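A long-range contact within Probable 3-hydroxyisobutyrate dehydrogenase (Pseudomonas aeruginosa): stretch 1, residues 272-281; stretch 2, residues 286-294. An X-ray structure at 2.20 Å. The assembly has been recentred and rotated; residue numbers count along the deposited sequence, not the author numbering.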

# COMPACT_ATOMS: atom_id res chain seq x y z
N SER A 272 6.30 3.28 -5.23
CA SER A 272 6.23 1.96 -5.85
C SER A 272 5.54 1.97 -7.21
O SER A 272 5.98 1.30 -8.11
N LEU A 273 4.48 2.74 -7.34
CA LEU A 273 3.69 2.86 -8.57
C LEU A 273 4.45 3.64 -9.65
O LEU A 273 4.45 3.25 -10.84
N TYR A 274 5.15 4.70 -9.23
CA TYR A 274 6.05 5.41 -10.15
C TYR A 274 7.15 4.50 -10.65
O TYR A 274 7.50 4.54 -11.83
N ARG A 275 7.66 3.62 -9.79
CA ARG A 275 8.72 2.73 -10.25
C ARG A 275 8.21 1.72 -11.29
O ARG A 275 8.96 1.35 -12.19
N LEU A 276 6.95 1.31 -11.14
CA LEU A 276 6.25 0.45 -12.12
C LEU A 276 6.16 1.17 -13.46
O LEU A 276 6.38 0.58 -14.48
N LEU A 277 5.86 2.46 -13.43
CA LEU A 277 5.82 3.26 -14.65
C LEU A 277 7.17 3.27 -15.34
O LEU A 277 7.23 3.24 -16.57
N LEU A 278 8.24 3.30 -14.55
CA LEU A 278 9.60 3.30 -15.09
C LEU A 278 9.92 1.98 -15.78
O LEU A 278 10.46 2.00 -16.90
N LYS A 279 9.56 0.85 -15.14
CA LYS A 279 9.76 -0.45 -15.76
C LYS A 279 9.06 -0.46 -17.12
O LYS A 279 9.57 -1.06 -18.06
N GLN A 280 7.91 0.21 -17.22
CA GLN A 280 7.11 0.25 -18.44
C GLN A 280 7.63 1.18 -19.55
O GLN A 280 7.11 1.17 -20.65
N GLY A 281 8.67 1.97 -19.28
CA GLY A 281 9.26 2.81 -20.30
C GLY A 281 8.81 4.26 -20.30
O GLY A 281 9.11 5.00 -21.26
N ASP A 286 5.08 12.85 -18.97
CA ASP A 286 4.59 13.67 -17.86
C ASP A 286 4.09 12.75 -16.72
O ASP A 286 3.49 11.70 -16.99
N PHE A 287 4.31 13.15 -15.47
CA PHE A 287 4.00 12.26 -14.34
C PHE A 287 2.51 11.87 -14.27
O PHE A 287 2.18 10.88 -13.66
N SER A 288 1.60 12.64 -14.89
CA SER A 288 0.19 12.22 -14.92
C SER A 288 -0.08 10.95 -15.76
O SER A 288 -1.18 10.40 -15.73
N VAL A 289 0.94 10.47 -16.47
CA VAL A 289 0.93 9.19 -17.20
C VAL A 289 0.59 8.00 -16.28
O VAL A 289 0.17 6.91 -16.74
N VAL A 290 0.67 8.26 -14.97
CA VAL A 290 0.22 7.28 -13.99
C VAL A 290 -1.22 6.85 -14.30
O VAL A 290 -1.60 5.73 -13.96
N GLN A 291 -2.00 7.72 -14.97
CA GLN A 291 -3.35 7.38 -15.46
C GLN A 291 -3.41 6.04 -16.19
O GLN A 291 -4.38 5.32 -16.07
N LYS A 292 -2.36 5.71 -16.94
CA LYS A 292 -2.30 4.50 -17.76
C LYS A 292 -2.34 3.20 -16.94
O LYS A 292 -2.82 2.14 -17.42
N LEU A 293 -1.82 3.25 -15.72
CA LEU A 293 -1.99 2.11 -14.80
C LEU A 293 -3.46 1.70 -14.64
O LEU A 293 -3.78 0.51 -14.56
N PHE A 294 -4.36 2.69 -14.65
CA PHE A 294 -5.79 2.46 -14.34
C PHE A 294 -6.73 2.42 -15.52
O PHE A 294 -7.84 1.88 -15.40

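A small, mostly apolar contact joins one side of a helix in the first stretch to the 3-10 segment and weakly bonded helix of the second, with a single hydrogen bond, from a tyrosine hydroxyl to a backbone carbonyl, crossing between them. The two stretches bury 431 Å² together, and the closest pair of CA atoms is L277 CA and V290 CA, 6.9 Å apart. L277 (chi1 m, chi2 t) points toward the second stretch and sits at the centre of the packing. L277 CD1 lies 3.5 Å from V290 CA and 3.7 Å from V290 CB, and 4.0 Å from V289 CG1, while L277 CD2 lies 3.9 Å from L293 CG. L293, also m and t, points back toward the helix and has the largest covered area of any residue here. L293 CD1 reaches L273 CB at 4.1 Å, one helical turn before L277; L273 shares the m, t rotamer. Three residues after L277, Q280 (chi1 m, chi2 t) brings its OE1 to 3.7 Å from L293 CD2, a contact with a methyl group rather than a polar pairing. V290 (chi1 p) points toward the helix, whereas V289, also p, points sideways. Y274 (chi1 -85°, m) leaves the helix sideways, but the end of its side chain comes nearer, and Y274 OH donates to F287 O at 2.8 Å. That carbonyl lies at the edge of the tyrosine ring, near its plane. The Y274 ring also packs through CE1 against F287 CB at 3.9 Å and through CZ against V290 CB at 4.1 Å. F287 (chi1 p) directs the end of its own side chain away, so its contribution stays near the backbone and the near edge of its ring, where F287 CD2 is 3.5 Å from Y274 OH. S288 points away; S288 N and OG both donate to D286 OD2.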

# COMPACT_ATOMS: atom_id res chain seq x y z
CB SER A 272 5.54 0.99 -4.89
OG SER A 272 6.35 0.86 -3.71
CB LEU A 273 2.32 3.49 -8.28
CG LEU A 273 1.41 2.62 -7.36
CD1 LEU A 273 0.11 3.35 -7.06
CD2 LEU A 273 1.08 1.15 -7.91
CB TYR A 274 6.56 6.74 -9.58
CG TYR A 274 5.53 7.80 -9.88
CD1 TYR A 274 5.41 8.31 -11.18
CD2 TYR A 274 4.61 8.22 -8.91
CE1 TYR A 274 4.44 9.24 -11.51
CE2 TYR A 274 3.61 9.15 -9.23
CZ TYR A 274 3.53 9.64 -10.53
OH TYR A 274 2.55 10.54 -10.87
CB ARG A 275 9.45 2.06 -9.08
CG ARG A 275 10.21 3.13 -8.28
CD ARG A 275 11.57 2.71 -7.82
NE ARG A 275 12.22 3.75 -7.01
CZ ARG A 275 12.63 3.59 -5.75
NH1 ARG A 275 12.48 2.43 -5.13
NH2 ARG A 275 13.20 4.60 -5.11
CB LEU A 276 4.83 0.17 -11.61
CG LEU A 276 4.48 -1.20 -10.99
CD1 LEU A 276 5.63 -1.93 -10.25
CD2 LEU A 276 3.17 -1.18 -10.17
CB LEU A 277 5.36 4.70 -14.36
CG LEU A 277 3.87 4.82 -14.05
CD1 LEU A 277 3.57 6.25 -13.62
CD2 LEU A 277 3.02 4.39 -15.27
CB LEU A 278 10.64 3.65 -14.02
CG LEU A 278 10.47 4.93 -13.17
CD1 LEU A 278 11.71 5.17 -12.28
CD2 LEU A 278 10.14 6.21 -13.93
CB LYS A 279 9.26 -1.65 -14.91
CG LYS A 279 9.65 -1.75 -13.38
CD LYS A 279 11.10 -1.33 -13.00
CE LYS A 279 12.08 -2.48 -13.04
NZ LYS A 279 13.42 -2.01 -13.56
CB GLN A 280 5.64 0.58 -18.13
CG GLN A 280 4.87 -0.59 -17.50
CD GLN A 280 3.52 -0.17 -16.86
OE1 GLN A 280 2.98 -0.88 -16.00
NE2 GLN A 280 3.00 1.00 -17.23
CB ASP A 286 3.46 14.58 -18.31
CG ASP A 286 2.79 15.26 -17.12
OD1 ASP A 286 3.44 16.20 -16.57
OD2 ASP A 286 1.66 14.83 -16.72
CB PHE A 287 4.48 12.87 -13.00
CG PHE A 287 3.67 14.06 -12.53
CD1 PHE A 287 3.58 15.23 -13.30
CD2 PHE A 287 2.94 13.98 -11.33
CE1 PHE A 287 2.82 16.33 -12.86
CE2 PHE A 287 2.19 15.07 -10.87
CZ PHE A 287 2.12 16.24 -11.63
CB SER A 288 -0.77 13.38 -15.26
OG SER A 288 -0.67 13.80 -16.61
CB VAL A 289 2.27 8.95 -17.95
CG1 VAL A 289 3.39 8.44 -16.97
CG2 VAL A 289 2.07 7.99 -19.11
CB VAL A 290 0.41 7.84 -12.53
CG1 VAL A 290 -0.65 8.88 -12.17
CG2 VAL A 290 0.48 6.72 -11.49
CB GLN A 291 -3.92 8.50 -16.38
CG GLN A 291 -5.45 8.37 -16.69
CD GLN A 291 -6.32 8.48 -15.44
OE1 GLN A 291 -6.71 9.57 -15.03
NE2 GLN A 291 -6.63 7.35 -14.83
CB LYS A 292 -1.02 4.53 -18.60
CG LYS A 292 -1.02 5.58 -19.72
CD LYS A 292 0.01 5.19 -20.79
CE LYS A 292 0.14 6.24 -21.88
NZ LYS A 292 -1.01 6.02 -22.81
CB LEU A 293 -1.38 2.44 -13.43
CG LEU A 293 0.15 2.54 -13.36
CD1 LEU A 293 0.58 2.71 -11.90
CD2 LEU A 293 0.80 1.30 -13.97
CB PHE A 294 -6.28 3.52 -13.35
CG PHE A 294 -5.35 3.71 -12.19
CD1 PHE A 294 -4.55 4.85 -12.12
CD2 PHE A 294 -5.27 2.75 -11.20
CE1 PHE A 294 -3.69 5.04 -11.06
CE2 PHE A 294 -4.39 2.92 -10.13
CZ PHE A 294 -3.60 4.07 -10.07